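Local coordinates for protein PipY (Synechococcus elongatus, PDB 5NLC) that binds pyridoxal 5'-phosphate and is probably involved in the homeostasis of this vitamin B6 cofactor, at residues 42-48 with 64-70; 33-37 with 58-64. All blocks are in the same frame, centred on the assembly; numbering follows the deposited sequence.

Interaction 1: 42-48 with 64-70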
loop_
_atom_site.group_PDB
_atom_site.type_symbol
_atom_site.label_atom_id
_atom_site.label_comp_id
_atom_site.label_asym_id
_atom_site.label_seq_id
_atom_site.Cartn_x
_atom_site.Cartn_y
_atom_site.Cartn_z
ATOM N N ARG A 42 12.715 -4.817 -5.243
ATOM C CA ARG A 42 12.472 -3.519 -5.841
ATOM C C ARG A 42 11.467 -2.638 -5.173
ATOM O O ARG A 42 11.546 -1.397 -5.301
ATOM C CB ARG A 42 12.073 -3.671 -7.310
ATOM C CG ARG A 42 13.170 -4.358 -8.148
ATOM C CD ARG A 42 14.360 -3.496 -8.367
ATOM N NE ARG A 42 15.421 -4.173 -9.147
ATOM C CZ ARG A 42 16.381 -4.956 -8.661
ATOM N NH1 ARG A 42 16.460 -5.247 -7.377
ATOM N NH2 ARG A 42 17.284 -5.449 -9.494
ATOM N N HIS A 43 10.521 -3.236 -4.457
ATOM C CA HIS A 43 9.482 -2.479 -3.769
ATOM C C HIS A 43 9.771 -2.350 -2.292
ATOM O O HIS A 43 9.942 -3.360 -1.592
ATOM C CB HIS A 43 8.163 -3.216 -3.931
ATOM C CG HIS A 43 7.701 -3.307 -5.346
ATOM N ND1 HIS A 43 7.226 -2.213 -6.042
ATOM C CD2 HIS A 43 7.664 -4.355 -6.208
ATOM C CE1 HIS A 43 6.931 -2.572 -7.283
ATOM N NE2 HIS A 43 7.130 -3.885 -7.385
ATOM N N PHE A 44 9.868 -1.122 -1.834
ATOM C CA PHE A 44 10.188 -0.793 -0.470
ATOM C C PHE A 44 9.164 0.124 0.086
ATOM O O PHE A 44 8.617 0.972 -0.628
ATOM C CB PHE A 44 11.569 -0.153 -0.384
ATOM C CG PHE A 44 12.671 -1.090 -0.751
ATOM C CD1 PHE A 44 13.026 -1.250 -2.071
ATOM C CD2 PHE A 44 13.221 -1.935 0.197
ATOM C CE1 PHE A 44 14.020 -2.142 -2.462
ATOM C CE2 PHE A 44 14.229 -2.830 -0.179
ATOM C CZ PHE A 44 14.634 -2.951 -1.493
ATOM N N GLY A 45 8.800 -0.124 1.337
ATOM C CA GLY A 45 7.715 0.571 1.963
ATOM C C GLY A 45 8.138 1.235 3.287
ATOM O O GLY A 45 8.925 0.650 4.087
ATOM N N GLU A 46 7.590 2.427 3.515
ATOM C CA GLU A 46 7.824 3.142 4.770
ATOM C C GLU A 46 6.463 3.517 5.353
ATOM O O GLU A 46 5.513 3.714 4.618
ATOM C CB GLU A 46 8.668 4.369 4.535
ATOM C CG GLU A 46 10.154 4.070 4.152
ATOM C CD GLU A 46 11.052 3.723 5.330
ATOM O OE1 GLU A 46 10.745 4.167 6.473
ATOM O OE2 GLU A 46 12.093 2.988 5.134
ATOM N N ASN A 47 6.397 3.671 6.667
ATOM C CA ASN A 47 5.120 4.040 7.300
ATOM C C ASN A 47 4.959 5.551 7.380
ATOM O O ASN A 47 3.852 6.003 7.419
ATOM C CB ASN A 47 4.960 3.487 8.710
ATOM C CG ASN A 47 4.584 2.024 8.731
ATOM O OD1 ASN A 47 4.365 1.374 7.681
ATOM N ND2 ASN A 47 4.544 1.478 9.935
ATOM N N ARG A 48 6.054 6.278 7.477
ATOM C CA ARG A 48 6.071 7.724 7.743
ATOM C C ARG A 48 6.822 8.461 6.671
ATOM O O ARG A 48 7.944 8.109 6.355
ATOM C CB ARG A 48 6.740 8.009 9.104
ATOM C CG ARG A 48 5.809 7.698 10.261
ATOM C CD ARG A 48 6.479 7.673 11.632
ATOM N NE ARG A 48 5.649 6.900 12.566
ATOM C CZ ARG A 48 6.016 6.483 13.782
ATOM N NH1 ARG A 48 7.215 6.785 14.293
ATOM N NH2 ARG A 48 5.159 5.756 14.505
ATOM N N ASP A 64 15.016 1.658 -10.607
ATOM C CA ASP A 64 13.716 0.970 -10.600
ATOM C C ASP A 64 13.294 0.534 -9.186
ATOM O O ASP A 64 12.717 -0.500 -8.975
ATOM C CB ASP A 64 13.884 -0.209 -11.464
ATOM C CG ASP A 64 15.091 -0.989 -11.102
ATOM O OD1 ASP A 64 15.933 -0.486 -10.241
ATOM O OD2 ASP A 64 15.188 -2.100 -11.663
ATOM N N LEU A 65 13.687 1.325 -8.210
ATOM C CA LEU A 65 13.268 1.168 -6.859
ATOM C C LEU A 65 11.892 1.854 -6.801
ATOM O O LEU A 65 11.773 3.003 -7.186
ATOM C CB LEU A 65 14.328 1.827 -5.941
ATOM C CG LEU A 65 14.378 1.326 -4.498
ATOM C CD1 LEU A 65 15.485 2.086 -3.797
ATOM C CD2 LEU A 65 13.062 1.649 -3.795
ATOM N N THR A 66 10.863 1.140 -6.369
ATOM C CA THR A 66 9.560 1.680 -6.191
ATOM C C THR A 66 9.250 1.884 -4.685
ATOM O O THR A 66 9.361 0.921 -3.907
ATOM C CB THR A 66 8.546 0.739 -6.822
ATOM O OG1 THR A 66 8.816 0.626 -8.200
ATOM C CG2 THR A 66 7.150 1.211 -6.672
ATOM N N TRP A 67 8.942 3.148 -4.287
ATOM C CA TRP A 67 8.645 3.487 -2.913
ATOM C C TRP A 67 7.124 3.550 -2.659
ATOM O O TRP A 67 6.379 4.235 -3.410
ATOM C CB TRP A 67 9.203 4.855 -2.576
ATOM C CG TRP A 67 10.730 4.853 -2.438
ATOM C CD1 TRP A 67 11.655 5.253 -3.370
ATOM C CD2 TRP A 67 11.452 4.376 -1.345
ATOM N NE1 TRP A 67 12.926 5.061 -2.885
ATOM C CE2 TRP A 67 12.828 4.545 -1.627
ATOM C CE3 TRP A 67 11.082 3.821 -0.111
ATOM C CZ2 TRP A 67 13.850 4.182 -0.693
ATOM C CZ3 TRP A 67 12.131 3.501 0.821
ATOM C CH2 TRP A 67 13.464 3.631 0.494
ATOM N N HIS A 68 6.733 2.934 -1.567
ATOM C CA HIS A 68 5.332 2.771 -1.159
ATOM C C HIS A 68 5.158 3.427 0.200
ATOM O O HIS A 68 5.935 3.103 1.141
ATOM C CB HIS A 68 5.022 1.282 -1.008
ATOM C CG HIS A 68 5.059 0.508 -2.292
ATOM N ND1 HIS A 68 3.919 0.122 -2.946
ATOM C CD2 HIS A 68 6.081 0.064 -3.046
ATOM C CE1 HIS A 68 4.239 -0.503 -4.066
ATOM N NE2 HIS A 68 5.547 -0.611 -4.119
ATOM N N LEU A 69 4.163 4.303 0.357
ATOM C CA LEU A 69 3.816 4.827 1.638
ATOM C C LEU A 69 2.679 3.993 2.190
ATOM O O LEU A 69 1.624 3.850 1.585
ATOM C CB LEU A 69 3.423 6.331 1.526
ATOM C CG LEU A 69 2.889 6.947 2.804
ATOM C CD1 LEU A 69 3.968 6.916 3.874
ATOM C CD2 LEU A 69 2.475 8.379 2.578
ATOM N N LEU A 70 2.897 3.446 3.390
ATOM C CA LEU A 70 2.021 2.487 3.944
ATOM C C LEU A 70 1.210 2.971 5.143
ATOM O O LEU A 70 0.291 2.274 5.549
ATOM C CB LEU A 70 2.842 1.269 4.359
ATOM C CG LEU A 70 3.617 0.567 3.241
ATOM C CD1 LEU A 70 4.463 -0.543 3.874
ATOM C CD2 LEU A 70 2.706 0.101 2.156
#
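Five backbone hydrogen bonds join 42-48 to 64-70. Arg42 O, Phe44 O and Glu46 O accept from Thr66 N, His68 N and Leu70 N; Phe44 N and Glu46 N donate to Thr66 O and His68 O. The pattern is that of parallel strands, in register from His43 beside Thr66 to Glu46 beside Leu69. The strand axes come within 4.7 Å at 29°. CA-H...O contacts run between the same bonds, such as Gly45 CA to His68 O at 3.2 Å.

Among the side chains, His43 and His68 share one nearly straight hydrogen bond, ND1 to NE2, 3.0 Å. His43 ND1 lies in the plane of the His68 ring, while the two rings are 70° apart. His68 ND1 bonds to His89 NE2 on the adjacent strand 87-91. Thr66 CB sits 3.3 Å from His43 ND1.

Strands 43-46 and 66-69 are neighbours in the modified TIM barrel of fold type III PLP proteins. Helix 49-56 makes the beta-alpha-beta crossover between them. Asn47, just past the C-terminal end of strand 43-46, binds pyridoxal 5'-phosphate in the cofactor-bound protein; none is bound here.

Phe44, Glu46, Trp67 and Leu69 point to the face that meets helices 30-38 and 49-56. Phe44 CB lies over the six-membered ring of Trp67 in a CH-pi contact, and Phe44 CD1 meets Leu65 CD2 at 3.4 Å. Glu46 CG touches Trp67 CZ3; its carboxylate OE2 turns to Ser25 and Lys55.

Just before the strands Arg42 NE forms a long, bent salt bridge with Asp64 OD2, 3.3 Å, reached from above the carboxylate plane. Arg42 bends at chi2 (-71°) to get there. Its NH1 bonds to Tyr37 O, and Asp64 OD1 lies by the Tyr37 hydroxyl. An asparagine at Asp64 would probably leave the Arg42 guanidinium without this counter-charge.

Interaction 2: 33-37 with 58-64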
loop_
_atom_site.group_PDB
_atom_site.type_symbol
_atom_site.label_atom_id
_atom_site.label_comp_id
_atom_site.label_asym_id
_atom_site.label_seq_id
_atom_site.Cartn_x
_atom_site.Cartn_y
_atom_site.Cartn_z
ATOM N N ILE A 33 18.777 -1.849 2.519
ATOM C CA ILE A 33 18.028 -1.666 1.267
ATOM C C ILE A 33 18.904 -1.993 0.060
ATOM O O ILE A 33 18.430 -2.713 -0.837
ATOM C CB ILE A 33 17.412 -0.244 1.125
ATOM C CG1 ILE A 33 16.355 -0.071 2.233
ATOM C CG2 ILE A 33 16.818 -0.033 -0.263
ATOM C CD1 ILE A 33 15.820 1.351 2.345
ATOM N N ARG A 34 20.175 -1.558 0.041
ATOM C CA ARG A 34 21.054 -1.964 -1.030
ATOM C C ARG A 34 21.294 -3.442 -1.081
ATOM O O ARG A 34 21.234 -4.033 -2.186
ATOM C CB ARG A 34 22.396 -1.268 -0.981
ATOM C CG ARG A 34 22.311 0.220 -1.272
ATOM C CD ARG A 34 23.683 0.780 -1.583
ATOM N NE ARG A 34 23.535 2.204 -1.957
ATOM C CZ ARG A 34 23.122 2.681 -3.109
ATOM N NH1 ARG A 34 22.903 1.920 -4.132
ATOM N NH2 ARG A 34 22.979 3.987 -3.239
ATOM N N GLU A 35 21.504 -4.084 0.081
ATOM C CA GLU A 35 21.606 -5.545 0.117
ATOM C C GLU A 35 20.346 -6.262 -0.460
ATOM O O GLU A 35 20.478 -7.245 -1.221
ATOM C CB GLU A 35 22.006 -6.055 1.517
ATOM C CG GLU A 35 22.319 -7.525 1.627
ATOM C CD GLU A 35 22.782 -7.977 3.016
ATOM O OE1 GLU A 35 23.200 -7.129 3.884
ATOM O OE2 GLU A 35 22.729 -9.200 3.267
ATOM N N ALA A 36 19.164 -5.786 -0.073
ATOM C CA ALA A 36 17.935 -6.321 -0.594
ATOM C C ALA A 36 17.779 -6.134 -2.060
ATOM O O ALA A 36 17.330 -7.047 -2.758
ATOM C CB ALA A 36 16.734 -5.771 0.147
ATOM N N TYR A 37 18.149 -4.968 -2.545
ATOM C CA TYR A 37 18.155 -4.677 -3.976
ATOM C C TYR A 37 19.051 -5.644 -4.772
ATOM O O TYR A 37 18.659 -6.194 -5.818
ATOM C CB TYR A 37 18.491 -3.211 -4.195
ATOM C CG TYR A 37 18.314 -2.746 -5.627
ATOM C CD1 TYR A 37 19.292 -3.021 -6.574
ATOM C CD2 TYR A 37 17.200 -2.039 -6.012
ATOM C CE1 TYR A 37 19.159 -2.612 -7.900
ATOM C CE2 TYR A 37 17.066 -1.588 -7.355
ATOM C CZ TYR A 37 18.040 -1.896 -8.261
ATOM O OH TYR A 37 17.938 -1.537 -9.576
ATOM N N GLU A 58 20.453 9.042 -0.739
ATOM C CA GLU A 58 21.608 8.236 -1.207
ATOM C C GLU A 58 21.274 7.144 -2.225
ATOM O O GLU A 58 22.163 6.640 -2.940
ATOM C CB GLU A 58 22.334 7.558 -0.048
ATOM C CG GLU A 58 23.218 8.505 0.762
ATOM C CD GLU A 58 22.411 9.392 1.732
ATOM O OE1 GLU A 58 21.197 9.160 1.919
ATOM O OE2 GLU A 58 22.971 10.347 2.313
ATOM N N LEU A 59 20.010 6.795 -2.277
ATOM C CA LEU A 59 19.572 5.638 -3.042
ATOM C C LEU A 59 19.028 6.007 -4.422
ATOM O O LEU A 59 18.602 5.117 -5.164
ATOM C CB LEU A 59 18.503 4.882 -2.262
ATOM C CG LEU A 59 18.940 4.282 -0.926
ATOM C CD1 LEU A 59 17.749 3.854 -0.095
ATOM C CD2 LEU A 59 19.909 3.118 -1.089
ATOM N N THR A 60 19.077 7.275 -4.792
ATOM C CA THR A 60 18.550 7.641 -6.121
ATOM C C THR A 60 19.356 7.167 -7.322
ATOM O O THR A 60 18.855 7.238 -8.465
ATOM C CB THR A 60 18.353 9.169 -6.268
ATOM O OG1 THR A 60 19.574 9.851 -6.071
ATOM C CG2 THR A 60 17.367 9.618 -5.248
ATOM N N ASP A 61 20.568 6.661 -7.096
ATOM C CA ASP A 61 21.241 5.963 -8.198
ATOM C C ASP A 61 20.397 4.789 -8.728
ATOM O O ASP A 61 20.468 4.505 -9.921
ATOM C CB ASP A 61 22.611 5.436 -7.773
ATOM C CG ASP A 61 22.496 4.454 -6.614
ATOM O OD1 ASP A 61 21.932 4.954 -5.597
ATOM O OD2 ASP A 61 22.891 3.231 -6.749
ATOM N N LEU A 62 19.600 4.110 -7.865
ATOM C CA LEU A 62 18.894 2.853 -8.211
ATOM C C LEU A 62 17.708 3.203 -9.103
ATOM O O LEU A 62 16.818 3.926 -8.668
ATOM C CB LEU A 62 18.433 2.094 -6.940
ATOM C CG LEU A 62 19.593 1.722 -5.963
ATOM C CD1 LEU A 62 19.040 1.171 -4.648
ATOM C CD2 LEU A 62 20.563 0.705 -6.502
ATOM N N PRO A 63 17.699 2.706 -10.343
ATOM C CA PRO A 63 16.752 3.281 -11.334
ATOM C C PRO A 63 15.242 2.836 -11.168
ATOM O O PRO A 63 14.329 3.595 -11.525
ATOM C CB PRO A 63 17.338 2.766 -12.661
ATOM C CG PRO A 63 17.790 1.377 -12.277
ATOM C CD PRO A 63 18.352 1.494 -10.868
ATOM N N ASP A 64 15.016 1.658 -10.607
ATOM C CA ASP A 64 13.716 0.970 -10.600
ATOM C C ASP A 64 13.294 0.534 -9.186
ATOM O O ASP A 64 12.717 -0.500 -8.975
ATOM C CB ASP A 64 13.884 -0.209 -11.464
ATOM C CG ASP A 64 15.091 -0.989 -11.102
ATOM O OD1 ASP A 64 15.933 -0.486 -10.241
ATOM O OD2 ASP A 64 15.188 -2.100 -11.663
#
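The backbones of helical 33-37 and irregular 58-64 stay well apart, with CA atoms 8.0 Å apart for Arg34 and Leu59, so side chains make the contact. Within the loop, Leu62 N bonds back to Leu59 O and forms a turn.

Arg34 meets Asp61 end-on with two nitrogens. NH2 bonds to OD1 of Asp61 at 2.8 Å and NH1 to OD2 at 2.9 Å, one oxygen each, in a bidentate salt bridge. The NH2 bond is almost straight, 173°, and its acceptor lies in the guanidinium plane. OD2 uses its syn lone pair. The carboxylate is twisted 38° from the guanidinium. Two bonds of this kind restrain the rotation of both groups. Leu59 CD2 lies over one face of the guanidinium, offset toward the rim, and also packs on Arg34 CG. Leu62 CD2 approaches NH1 of Arg34 at 3.5 Å.

The same methyl group sits over the centre of the Tyr37 ring. Leu62 CD2 is 3.9 Å from the ring centroid, a CH-pi contact close to the ring normal. Tyr37 reaches the loop because its CG is anti to the backbone N (chi1 -171°). Its OH is modelled as donating to OD1 of Asp64 at 2.4 Å; so short a distance is doubtful in detail. Pro63 CD touches the same hydroxyl oxygen at 3.3 Å. Pro63 belongs to a calcium site seen in this protein, though no calcium is bound here.

Deeper in, Ile33 CD1 packs on Leu59 CD1 at 4.0 Å. Both residues also touch Trp67 of strand 66-69, and Ile33 reaches Phe44 of strand 43-46. The contact thus ties helix 30-38, on the outside of the barrel, to the loop that leads from helix 49-56 into strand 66-69.

Interactions 1 and 2 have centres 11 Å apart and lie on the same side of the chain's centre. Their segments alternate along the chain: 33-37, 42-48, 58-64, then 64-70. Interaction 1 is within the parallel sheet; interaction 2 lies farther out, between helix 30-38 and the loop before strand 66-69. Asp64 belongs to both. Ala36 of the helix packs on Phe44 of the strand, and the probable bond from Arg42 to Tyr37 O is a second direct tie. Together the contacts join helix 30-38 to the beta-alpha-beta unit 43-46, 49-56, 66-69, with the cofactor-binding Asn47 at the far end of the strands from Asp64.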